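Benzoylformate Decarboxylase (Polynucleobacter necessarius, PDB 4K9Q) probably decarboxylates benzoylformate to benzaldehyde and carbon dioxide, using thiamine diphosphate bound together with a magnesium ion. Local coordinates at residues A[429-443]-A[479-493]. Sequence-based numbering, arbitrary orientation.
Sequences DGSFQYSVQGIYTGV and LPGLDIVAQGKAYGA. With MG (magnesium ion), chain C; TPP (thiamine diphosphate), chain D.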
ATOM      1  N   ASP A 429      22.085  -6.826 -28.728  1.00 10.36           N
ATOM      2  CA  ASP A 429      23.242  -6.976 -27.847  1.00 10.41           C
ATOM      3  C   ASP A 429      23.045  -6.326 -26.460  1.00 11.17           C
ATOM      4  O   ASP A 429      23.498  -6.872 -25.451  1.00 11.02           O
ATOM      5  CB  ASP A 429      24.570  -6.561 -28.516  1.00 12.02           C
ATOM      6  CG  ASP A 429      24.552  -5.151 -29.091  1.00 14.35           C
ATOM      7  OD1 ASP A 429      23.472  -4.577 -29.273  1.00 13.09           O
ATOM      8  OD2 ASP A 429      25.644  -4.625 -29.408  1.00 16.79           O
ATOM      9  N   GLY A 430      22.371  -5.178 -26.415  1.00 11.25           N
ATOM     10  CA  GLY A 430      22.013  -4.554 -25.148  1.00  9.97           C
ATOM     11  C   GLY A 430      21.014  -5.390 -24.358  1.00 12.31           C
ATOM     12  O   GLY A 430      21.214  -5.671 -23.171  1.00  9.46           O
ATOM     13  N   SER A 431      19.933  -5.789 -25.028  1.00  9.86           N
ATOM     14  CA  SER A 431      18.887  -6.604 -24.412  1.00  9.72           C
ATOM     15  C   SER A 431      19.443  -7.899 -23.833  1.00 10.27           C
ATOM     16  O   SER A 431      19.038  -8.322 -22.760  1.00  8.73           O
ATOM     17  CB  SER A 431      17.795  -6.946 -25.432  1.00 12.28           C
ATOM     18  OG  SER A 431      17.024  -5.802 -25.770  1.00 14.15           O
ATOM     19  N   PHE A 432      20.365  -8.522 -24.562  1.00 11.25           N
ATOM     20  CA  PHE A 432      20.991  -9.792 -24.174  1.00 11.05           C
ATOM     21  C   PHE A 432      21.586  -9.747 -22.763  1.00 10.06           C
ATOM     22  O   PHE A 432      21.587 -10.753 -22.055  1.00 10.63           O
ATOM     23  CB  PHE A 432      22.093 -10.116 -25.192  1.00  9.15           C
ATOM     24  CG  PHE A 432      22.562 -11.554 -25.187  1.00 10.85           C
ATOM     25  CD1 PHE A 432      21.792 -12.555 -25.766  1.00 12.59           C
ATOM     26  CD2 PHE A 432      23.806 -11.883 -24.673  1.00 12.42           C
ATOM     27  CE1 PHE A 432      22.248 -13.868 -25.796  1.00 14.87           C
ATOM     28  CE2 PHE A 432      24.269 -13.193 -24.708  1.00 12.86           C
ATOM     29  CZ  PHE A 432      23.486 -14.179 -25.264  1.00 11.82           C
ATOM     30  N   GLN A 433      22.080  -8.577 -22.353  1.00  9.12           N
ATOM     31  CA  GLN A 433      22.779  -8.442 -21.069  1.00 10.27           C
ATOM     32  C   GLN A 433      21.898  -8.520 -19.828  1.00  9.82           C
ATOM     33  O   GLN A 433      22.366  -8.924 -18.769  1.00 10.98           O
ATOM     34  CB  GLN A 433      23.538  -7.111 -21.012  1.00  9.80           C
ATOM     35  CG  GLN A 433      24.407  -6.830 -22.227  1.00 12.49           C
ATOM     36  CD  GLN A 433      25.415  -7.929 -22.462  1.00 12.60           C
ATOM     37  OE1 GLN A 433      26.067  -8.395 -21.522  1.00 14.65           O
ATOM     38  NE2 GLN A 433      25.527  -8.381 -23.713  1.00 14.70           N
ATOM     39  N   TYR A 434      20.642  -8.111 -19.932  1.00  9.82           N
ATOM     40  CA  TYR A 434      19.844  -7.943 -18.711  1.00  8.66           C
ATOM     41  C   TYR A 434      19.682  -9.234 -17.925  1.00 10.20           C
ATOM     42  O   TYR A 434      19.816  -9.240 -16.703  1.00 10.18           O
ATOM     43  CB  TYR A 434      18.469  -7.319 -19.006  1.00  8.68           C
ATOM     44  CG  TYR A 434      18.570  -5.860 -19.419  1.00  8.35           C
ATOM     45  CD1 TYR A 434      18.889  -5.511 -20.728  1.00  8.82           C
ATOM     46  CD2 TYR A 434      18.340  -4.838 -18.501  1.00 10.43           C
ATOM     47  CE1 TYR A 434      18.987  -4.185 -21.103  1.00 10.27           C
ATOM     48  CE2 TYR A 434      18.434  -3.506 -18.872  1.00 10.07           C
ATOM     49  CZ  TYR A 434      18.762  -3.190 -20.175  1.00 11.43           C
ATOM     50  OH  TYR A 434      18.869  -1.885 -20.582  1.00 10.10           O
ATOM     51  N   SER A 435      19.421 -10.328 -18.638  1.00  9.60           N
ATOM     52  CA  SER A 435      19.194 -11.618 -18.004  1.00  8.81           C
ATOM     53  C   SER A 435      20.059 -12.684 -18.658  1.00 10.57           C
ATOM     54  O   SER A 435      19.621 -13.805 -18.882  1.00 10.19           O
ATOM     55  CB  SER A 435      17.719 -12.010 -18.092  1.00 11.38           C
ATOM     56  OG  SER A 435      16.920 -11.094 -17.364  1.00 13.05           O
ATOM     57  N   VAL A 436      21.296 -12.302 -18.957  1.00 10.08           N
ATOM     58  CA  VAL A 436      22.242 -13.170 -19.638  1.00  9.04           C
ATOM     59  C   VAL A 436      22.394 -14.526 -18.923  1.00 10.64           C
ATOM     60  O   VAL A 436      22.641 -15.555 -19.564  1.00 11.62           O
ATOM     61  CB  VAL A 436      23.611 -12.446 -19.809  1.00 11.21           C
ATOM     62  CG1 VAL A 436      24.306 -12.243 -18.472  1.00 11.94           C
ATOM     63  CG2 VAL A 436      24.490 -13.179 -20.784  1.00 14.13           C
ATOM     64  N   GLN A 437      22.198 -14.534 -17.601  1.00 10.15           N
ATOM     65  CA  GLN A 437      22.382 -15.758 -16.817  1.00 11.86           C
ATOM     66  C   GLN A 437      21.413 -16.870 -17.230  1.00  9.31           C
ATOM     67  O   GLN A 437      21.668 -18.051 -16.967  1.00 10.70           O
ATOM     68  CB  GLN A 437      22.235 -15.489 -15.311  1.00 10.88           C
ATOM     69  CG  GLN A 437      23.132 -14.372 -14.795  1.00 11.42           C
ATOM     70  CD  GLN A 437      22.403 -13.050 -14.727  1.00 12.83           C
ATOM     71  OE1 GLN A 437      21.546 -12.775 -15.559  1.00 12.65           O
ATOM     72  NE2 GLN A 437      22.735 -12.226 -13.734  1.00 12.81           N
ATOM     73  N   GLY A 438      20.301 -16.489 -17.860  1.00 10.51           N
ATOM     74  CA  GLY A 438      19.306 -17.451 -18.313  1.00  8.88           C
ATOM     75  C   GLY A 438      19.894 -18.530 -19.213  1.00  9.24           C
ATOM     76  O   GLY A 438      19.389 -19.649 -19.260  1.00  9.71           O
ATOM     77  N   ILE A 439      20.952 -18.187 -19.943  1.00  9.34           N
ATOM     78  CA  ILE A 439      21.607 -19.150 -20.831  1.00  9.07           C
ATOM     79  C   ILE A 439      21.984 -20.430 -20.085  1.00 10.29           C
ATOM     80  O   ILE A 439      21.838 -21.543 -20.607  1.00 10.40           O
ATOM     81  CB  ILE A 439      22.871 -18.542 -21.476  1.00 10.01           C
ATOM     82  CG1 ILE A 439      22.491 -17.328 -22.332  1.00  9.98           C
ATOM     83  CG2 ILE A 439      23.594 -19.577 -22.329  1.00 11.05           C
ATOM     84  CD1 ILE A 439      23.698 -16.568 -22.860  1.00 13.07           C
ATOM     85  N   TYR A 440      22.456 -20.271 -18.853  1.00  8.95           N
ATOM     86  CA  TYR A 440      22.865 -21.404 -18.040  1.00 10.75           C
ATOM     87  C   TYR A 440      21.754 -22.438 -17.915  1.00 10.96           C
ATOM     88  O   TYR A 440      21.992 -23.636 -18.016  1.00 11.63           O
ATOM     89  CB  TYR A 440      23.289 -20.926 -16.654  1.00 11.84           C
ATOM     90  CG  TYR A 440      23.837 -22.027 -15.770  1.00 10.01           C
ATOM     91  CD1 TYR A 440      25.067 -22.625 -16.051  1.00 12.13           C
ATOM     92  CD2 TYR A 440      23.132 -22.466 -14.657  1.00 10.17           C
ATOM     93  CE1 TYR A 440      25.575 -23.633 -15.240  1.00 12.21           C
ATOM     94  CE2 TYR A 440      23.631 -23.467 -13.839  1.00 11.42           C
ATOM     95  CZ  TYR A 440      24.847 -24.048 -14.136  1.00 12.81           C
ATOM     96  OH  TYR A 440      25.316 -25.042 -13.302  1.00 12.98           O
ATOM     97  N   THR A 441      20.532 -21.974 -17.686  1.00  9.42           N
ATOM     98  CA  THR A 441      19.413 -22.896 -17.518  1.00  8.92           C
ATOM     99  C   THR A 441      19.141 -23.631 -18.825  1.00 10.30           C
ATOM    100  O   THR A 441      18.876 -24.832 -18.823  1.00  9.64           O
ATOM    101  CB  THR A 441      18.149 -22.158 -17.041  1.00 10.72           C
ATOM    102  OG1 THR A 441      18.429 -21.533 -15.783  1.00  9.91           O
ATOM    103  CG2 THR A 441      16.999 -23.146 -16.856  1.00  8.34           C
ATOM    104  N   GLY A 442      19.209 -22.907 -19.935  1.00 10.01           N
ATOM    105  CA  GLY A 442      19.081 -23.522 -21.247  1.00  9.48           C
ATOM    106  C   GLY A 442      20.092 -24.649 -21.426  1.00 10.93           C
ATOM    107  O   GLY A 442      19.753 -25.745 -21.848  1.00 10.12           O
ATOM    108  N   VAL A 443      21.349 -24.371 -21.117  1.00 10.44           N
ATOM    109  CA  VAL A 443      22.402 -25.370 -21.274  1.00 10.49           C
ATOM    110  C   VAL A 443      22.186 -26.569 -20.341  1.00 11.92           C
ATOM    111  O   VAL A 443      22.233 -27.726 -20.774  1.00 12.78           O
ATOM    112  CB  VAL A 443      23.791 -24.749 -21.061  1.00  9.59           C
ATOM    113  CG1 VAL A 443      24.857 -25.818 -21.113  1.00 11.19           C
ATOM    114  CG2 VAL A 443      24.053 -23.701 -22.144  1.00 10.23           C
ATOM    115  N   LEU A 479      27.697   0.717 -26.616  1.00 11.02           N
ATOM    116  CA  LEU A 479      28.086  -0.506 -25.924  1.00 11.71           C
ATOM    117  C   LEU A 479      29.357  -1.142 -26.500  1.00 11.59           C
ATOM    118  O   LEU A 479      29.333  -2.283 -26.957  1.00 12.47           O
ATOM    119  CB  LEU A 479      26.958  -1.530 -26.004  1.00 12.91           C
ATOM    120  CG  LEU A 479      25.622  -1.130 -25.397  1.00 15.88           C
ATOM    121  CD1 LEU A 479      24.554  -2.193 -25.691  1.00 16.04           C
ATOM    122  CD2 LEU A 479      25.770  -0.871 -23.893  1.00 13.11           C
ATOM    123  N   PRO A 480      30.483  -0.416 -26.453  1.00 13.04           N
ATOM    124  CA  PRO A 480      31.736  -1.025 -26.903  1.00 16.36           C
ATOM    125  C   PRO A 480      32.245  -2.090 -25.939  1.00 14.60           C
ATOM    126  O   PRO A 480      31.850  -2.144 -24.763  1.00 13.66           O
ATOM    127  CB  PRO A 480      32.704   0.161 -26.901  1.00 13.81           C
ATOM    128  CG  PRO A 480      32.186   1.025 -25.798  1.00 14.66           C
ATOM    129  CD  PRO A 480      30.690   0.954 -25.959  1.00 12.35           C
ATOM    130  N   GLY A 481      33.124  -2.943 -26.444  1.00 13.71           N
ATOM    131  CA  GLY A 481      33.837  -3.874 -25.595  1.00 13.01           C
ATOM    132  C   GLY A 481      33.057  -5.008 -24.953  1.00 15.14           C
ATOM    133  O   GLY A 481      33.429  -5.456 -23.878  1.00 16.45           O
ATOM    134  N   LEU A 482      31.984  -5.478 -25.583  1.00 13.07           N
ATOM    135  CA  LEU A 482      31.323  -6.697 -25.104  1.00 13.48           C
ATOM    136  C   LEU A 482      31.727  -7.866 -25.979  1.00 17.07           C
ATOM    137  O   LEU A 482      31.649  -7.781 -27.209  1.00 18.53           O
ATOM    138  CB  LEU A 482      29.805  -6.567 -25.135  1.00 14.49           C
ATOM    139  CG  LEU A 482      29.203  -5.510 -24.224  1.00 16.47           C
ATOM    140  CD1 LEU A 482      27.738  -5.313 -24.564  1.00 16.45           C
ATOM    141  CD2 LEU A 482      29.394  -5.915 -22.767  1.00 16.97           C
ATOM    142  N   ASP A 483      32.169  -8.953 -25.350  1.00 14.14           N
ATOM    143  CA  ASP A 483      32.486 -10.175 -26.095  1.00 13.81           C
ATOM    144  C   ASP A 483      31.354 -11.149 -25.829  1.00 13.83           C
ATOM    145  O   ASP A 483      31.342 -11.875 -24.827  1.00 13.12           O
ATOM    146  CB  ASP A 483      33.825 -10.776 -25.658  1.00 16.22           C
ATOM    147  CG  ASP A 483      34.236 -11.989 -26.506  1.00 20.28           C
ATOM    148  OD1 ASP A 483      33.366 -12.598 -27.165  1.00 14.93           O
ATOM    149  OD2 ASP A 483      35.435 -12.344 -26.510  1.00 22.80           O
ATOM    150  N   ILE A 484      30.377 -11.139 -26.723  1.00 14.34           N
ATOM    151  CA  ILE A 484      29.180 -11.926 -26.514  1.00 11.85           C
ATOM    152  C   ILE A 484      29.431 -13.413 -26.757  1.00 13.25           C
ATOM    153  O   ILE A 484      28.774 -14.253 -26.153  1.00 13.68           O
ATOM    154  CB  ILE A 484      28.026 -11.361 -27.359  1.00 12.92           C
ATOM    155  CG1 ILE A 484      27.779  -9.904 -26.927  1.00 16.73           C
ATOM    156  CG2 ILE A 484      26.765 -12.204 -27.193  1.00 14.06           C
ATOM    157  CD1 ILE A 484      26.635  -9.219 -27.643  1.00 20.48           C
ATOM    158  N   VAL A 485      30.398 -13.745 -27.614  1.00 11.69           N
ATOM    159  CA  VAL A 485      30.799 -15.145 -27.764  1.00 11.52           C
ATOM    160  C   VAL A 485      31.265 -15.693 -26.420  1.00 13.57           C
ATOM    161  O   VAL A 485      30.863 -16.782 -26.011  1.00 12.88           O
ATOM    162  CB  VAL A 485      31.902 -15.307 -28.818  1.00 12.27           C
ATOM    163  CG1 VAL A 485      32.437 -16.740 -28.835  1.00 17.78           C
ATOM    164  CG2 VAL A 485      31.372 -14.887 -30.194  1.00 15.85           C
ATOM    165  N   ALA A 486      32.088 -14.916 -25.717  1.00 13.69           N
ATOM    166  CA  ALA A 486      32.561 -15.321 -24.392  1.00 14.91           C
ATOM    167  C   ALA A 486      31.422 -15.480 -23.392  1.00 12.12           C
ATOM    168  O   ALA A 486      31.500 -16.330 -22.505  1.00 13.19           O
ATOM    169  CB  ALA A 486      33.616 -14.346 -23.872  1.00 12.54           C
ATOM    170  N   GLN A 487      30.361 -14.678 -23.527  1.00 14.55           N
ATOM    171  CA  GLN A 487      29.186 -14.820 -22.656  1.00 13.99           C
ATOM    172  C   GLN A 487      28.505 -16.176 -22.844  1.00 13.72           C
ATOM    173  O   GLN A 487      28.131 -16.827 -21.868  1.00 15.61           O
ATOM    174  CB  GLN A 487      28.179 -13.677 -22.867  1.00 18.33           C
ATOM    175  CG  GLN A 487      28.711 -12.333 -22.422  1.00 21.59           C
ATOM    176  CD  GLN A 487      27.737 -11.180 -22.643  0.76 18.34           C
ATOM    177  OE1 GLN A 487      26.896 -11.210 -23.545  0.73 15.40           O
ATOM    178  NE2 GLN A 487      27.866 -10.150 -21.821  1.00 28.40           N
ATOM    179  N   GLY A 488      28.355 -16.602 -24.095  1.00 13.09           N
ATOM    180  CA  GLY A 488      27.827 -17.923 -24.385  1.00 15.03           C
ATOM    181  C   GLY A 488      28.703 -19.022 -23.792  1.00 15.24           C
ATOM    182  O   GLY A 488      28.205 -19.957 -23.165  1.00 13.44           O
ATOM    183  N   LYS A 489      30.014 -18.903 -23.995  1.00 12.90           N
ATOM    184  CA  LYS A 489      30.979 -19.867 -23.472  1.00 13.89           C
ATOM    185  C   LYS A 489      30.921 -19.935 -21.945  1.00 12.58           C
ATOM    186  O   LYS A 489      31.024 -21.011 -21.350  1.00 13.75           O
ATOM    187  CB  LYS A 489      32.391 -19.498 -23.941  1.00 16.69           C
ATOM    188  CG  LYS A 489      33.487 -20.434 -23.454  1.00 19.88           C
ATOM    189  CD  LYS A 489      34.854 -19.978 -23.945  1.00 27.91           C
ATOM    190  CE  LYS A 489      35.964 -20.883 -23.424  1.00 31.44           C
ATOM    191  NZ  LYS A 489      37.304 -20.511 -23.976  1.00 40.21           N
ATOM    192  N   ALA A 490      30.734 -18.782 -21.316  1.00 12.33           N
ATOM    193  CA  ALA A 490      30.697 -18.692 -19.863  1.00 12.55           C
ATOM    194  C   ALA A 490      29.649 -19.632 -19.260  1.00 15.65           C
ATOM    195  O   ALA A 490      29.852 -20.193 -18.187  1.00 16.02           O
ATOM    196  CB  ALA A 490      30.417 -17.251 -19.441  1.00 15.30           C
ATOM    197  N   TYR A 491      28.529 -19.796 -19.956  1.00 11.85           N
ATOM    198  CA  TYR A 491      27.422 -20.597 -19.436  1.00 10.08           C
ATOM    199  C   TYR A 491      27.292 -21.949 -20.122  1.00 12.70           C
ATOM    200  O   TYR A 491      26.331 -22.685 -19.881  1.00 12.96           O
ATOM    201  CB  TYR A 491      26.114 -19.813 -19.517  1.00 10.58           C
ATOM    202  CG  TYR A 491      26.124 -18.627 -18.597  1.00 11.09           C
ATOM    203  CD1 TYR A 491      26.201 -18.807 -17.222  1.00 14.42           C
ATOM    204  CD2 TYR A 491      26.098 -17.338 -19.096  1.00 12.33           C
ATOM    205  CE1 TYR A 491      26.233 -17.737 -16.363  1.00 16.00           C
ATOM    206  CE2 TYR A 491      26.121 -16.248 -18.236  1.00 17.81           C
ATOM    207  CZ  TYR A 491      26.192 -16.461 -16.875  1.00 18.06           C
ATOM    208  OH  TYR A 491      26.220 -15.391 -16.012  1.00 22.75           O
ATOM    209  N   GLY A 492      28.257 -22.256 -20.982  1.00 11.59           N
ATOM    210  CA  GLY A 492      28.358 -23.576 -21.596  1.00 16.94           C
ATOM    211  C   GLY A 492      27.626 -23.767 -22.918  1.00 15.47           C
ATOM    212  O   GLY A 492      27.511 -24.895 -23.410  1.00 16.48           O
ATOM    213  N   ALA A 493      27.139 -22.678 -23.508  1.00 13.74           N
ATOM    214  CA  ALA A 493      26.452 -22.769 -24.795  1.00 11.43           C
ATOM    215  C   ALA A 493      27.433 -22.893 -25.958  1.00 13.49           C
ATOM    216  O   ALA A 493      28.575 -22.433 -25.868  1.00 14.16           O
ATOM    217  CB  ALA A 493      25.543 -21.555 -25.007  1.00 12.12           C
TER
HETATM  218 MG    MG C 601      22.016  -3.053 -29.954  1.00 10.32          MG
HETATM  219  N1' TPP D 602      15.811  -1.314 -18.896  1.00 11.16           N
HETATM  220  C2' TPP D 602      14.784  -2.245 -18.940  1.00 13.06           C
HETATM  221  CM2 TPP D 602      14.679  -3.309 -17.888  1.00 13.69           C
HETATM  222  N3' TPP D 602      13.830  -2.200 -19.939  1.00 11.81           N
HETATM  223  C4' TPP D 602      13.900  -1.229 -20.907  1.00 14.76           C
HETATM  224  N4' TPP D 602      12.969  -1.182 -21.858  1.00 14.21           N
HETATM  225  C5' TPP D 602      14.950  -0.310 -20.893  1.00 13.17           C
HETATM  226  C6' TPP D 602      15.902  -0.337 -19.875  1.00 13.00           C
HETATM  227  C7' TPP D 602      15.025   0.757 -21.954  1.00 13.93           C
HETATM  228  N3  TPP D 602      15.392   0.328 -23.296  1.00 15.00           N
HETATM  229  C2  TPP D 602      14.496   0.144 -24.337  1.00 20.14           C
HETATM  230  S1  TPP D 602      15.181  -0.300 -25.726  0.75 14.64           S
HETATM  231  C5  TPP D 602      16.651  -0.266 -25.057  1.00 11.77           C
HETATM  232  C4  TPP D 602      16.665   0.104 -23.715  1.00 19.58           C
HETATM  233  CM4 TPP D 602      17.892   0.216 -22.844  1.00 12.14           C
HETATM  234  C6  TPP D 602      17.804  -0.594 -25.963  1.00 17.16           C
HETATM  235  C7  TPP D 602      17.793  -1.998 -26.546  1.00 13.81           C
HETATM  236  O7  TPP D 602      19.065  -2.157 -27.130  1.00 16.37           O
HETATM  237  PA  TPP D 602      19.457  -3.487 -27.946  1.00 14.79           P
HETATM  238  O1A TPP D 602      18.931  -4.683 -27.206  1.00 14.04           O
HETATM  239  O2A TPP D 602      20.940  -3.565 -28.126  1.00 14.48           O
HETATM  240  O3A TPP D 602      18.591  -3.388 -29.296  1.00 13.58           O
HETATM  241  PB  TPP D 602      18.796  -2.396 -30.545  1.00 14.54           P
HETATM  242  O1B TPP D 602      17.863  -1.248 -30.328  1.00 17.35           O
HETATM  243  O2B TPP D 602      18.405  -3.190 -31.771  1.00 18.59           O
HETATM  244  O3B TPP D 602      20.203  -1.896 -30.615  1.00 12.17           O
HETATM  245  O   HOH W   1      21.047  -4.755 -31.248  1.00 13.80           O
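The Tyr-491 ring lies with one face beneath Gln-437: CA of Gln-437 stands 4.3 Å from the centroid of the Tyr-491 ring and 27° off its normal, a CH-pi contact. The contact joins 429-443, which begins with the Asp-Gly of the GDG...N cofactor-binding motif of thiamine diphosphate enzymes that ends at Asn-456, to the loop and helix 479-493 in the C-terminal domain. The side chains of Tyr-440 and Tyr-491 cross at about a right angle, Tyr-440 CB 3.6 Å from Tyr-491 CD1; this CB, Ile-439 CB and the carbonyl O of Val-436 all approach the Tyr-491 ring obliquely. The Phe-432 ring receives an oxygen at its edge, Gln-487 OE1 lying in the ring plane 3.4 Å from Phe-432 CD2, and Ile-484 CG2 comes in obliquely at CE2 and CD2.

Beside Phe-432, Gln-433 and Gln-487 pair their amides with planes 31° apart. Gln-487 NE2 donates to an in-plane lone pair of Gln-433 OE1 at 2.5 Å, a length short enough to be read with caution; Gln-433 NE2 returns a bond to Gln-487 OE1 at 3.1 Å. The Gln-487 chain, extended beyond CG, reaches across to Gln-433, which bends at chi2 (-57°), bringing its NE2 back to its own helix, 3.1 Å from Asp-429 O. With both amide hydrogens of Gln-433 engaged, its rotation is well defined, and Tyr-491 of the second subunit meets this glutamine too, placing the pair at that interface.

Toward the cofactor, Leu-479 CD1 packs on Gly-430, whose backbone N binds the diphosphate. Asp-429 shares the magnesium ion with Asn-456, the backbone O of Glu-458, two diphosphate oxygens and a water. It is backed on its aliphatic side by Ile-484, CD1 lying 3.5 Å from Asp-429 CB, while Asp-429 OD1 reaches magnesium at 2.2 Å.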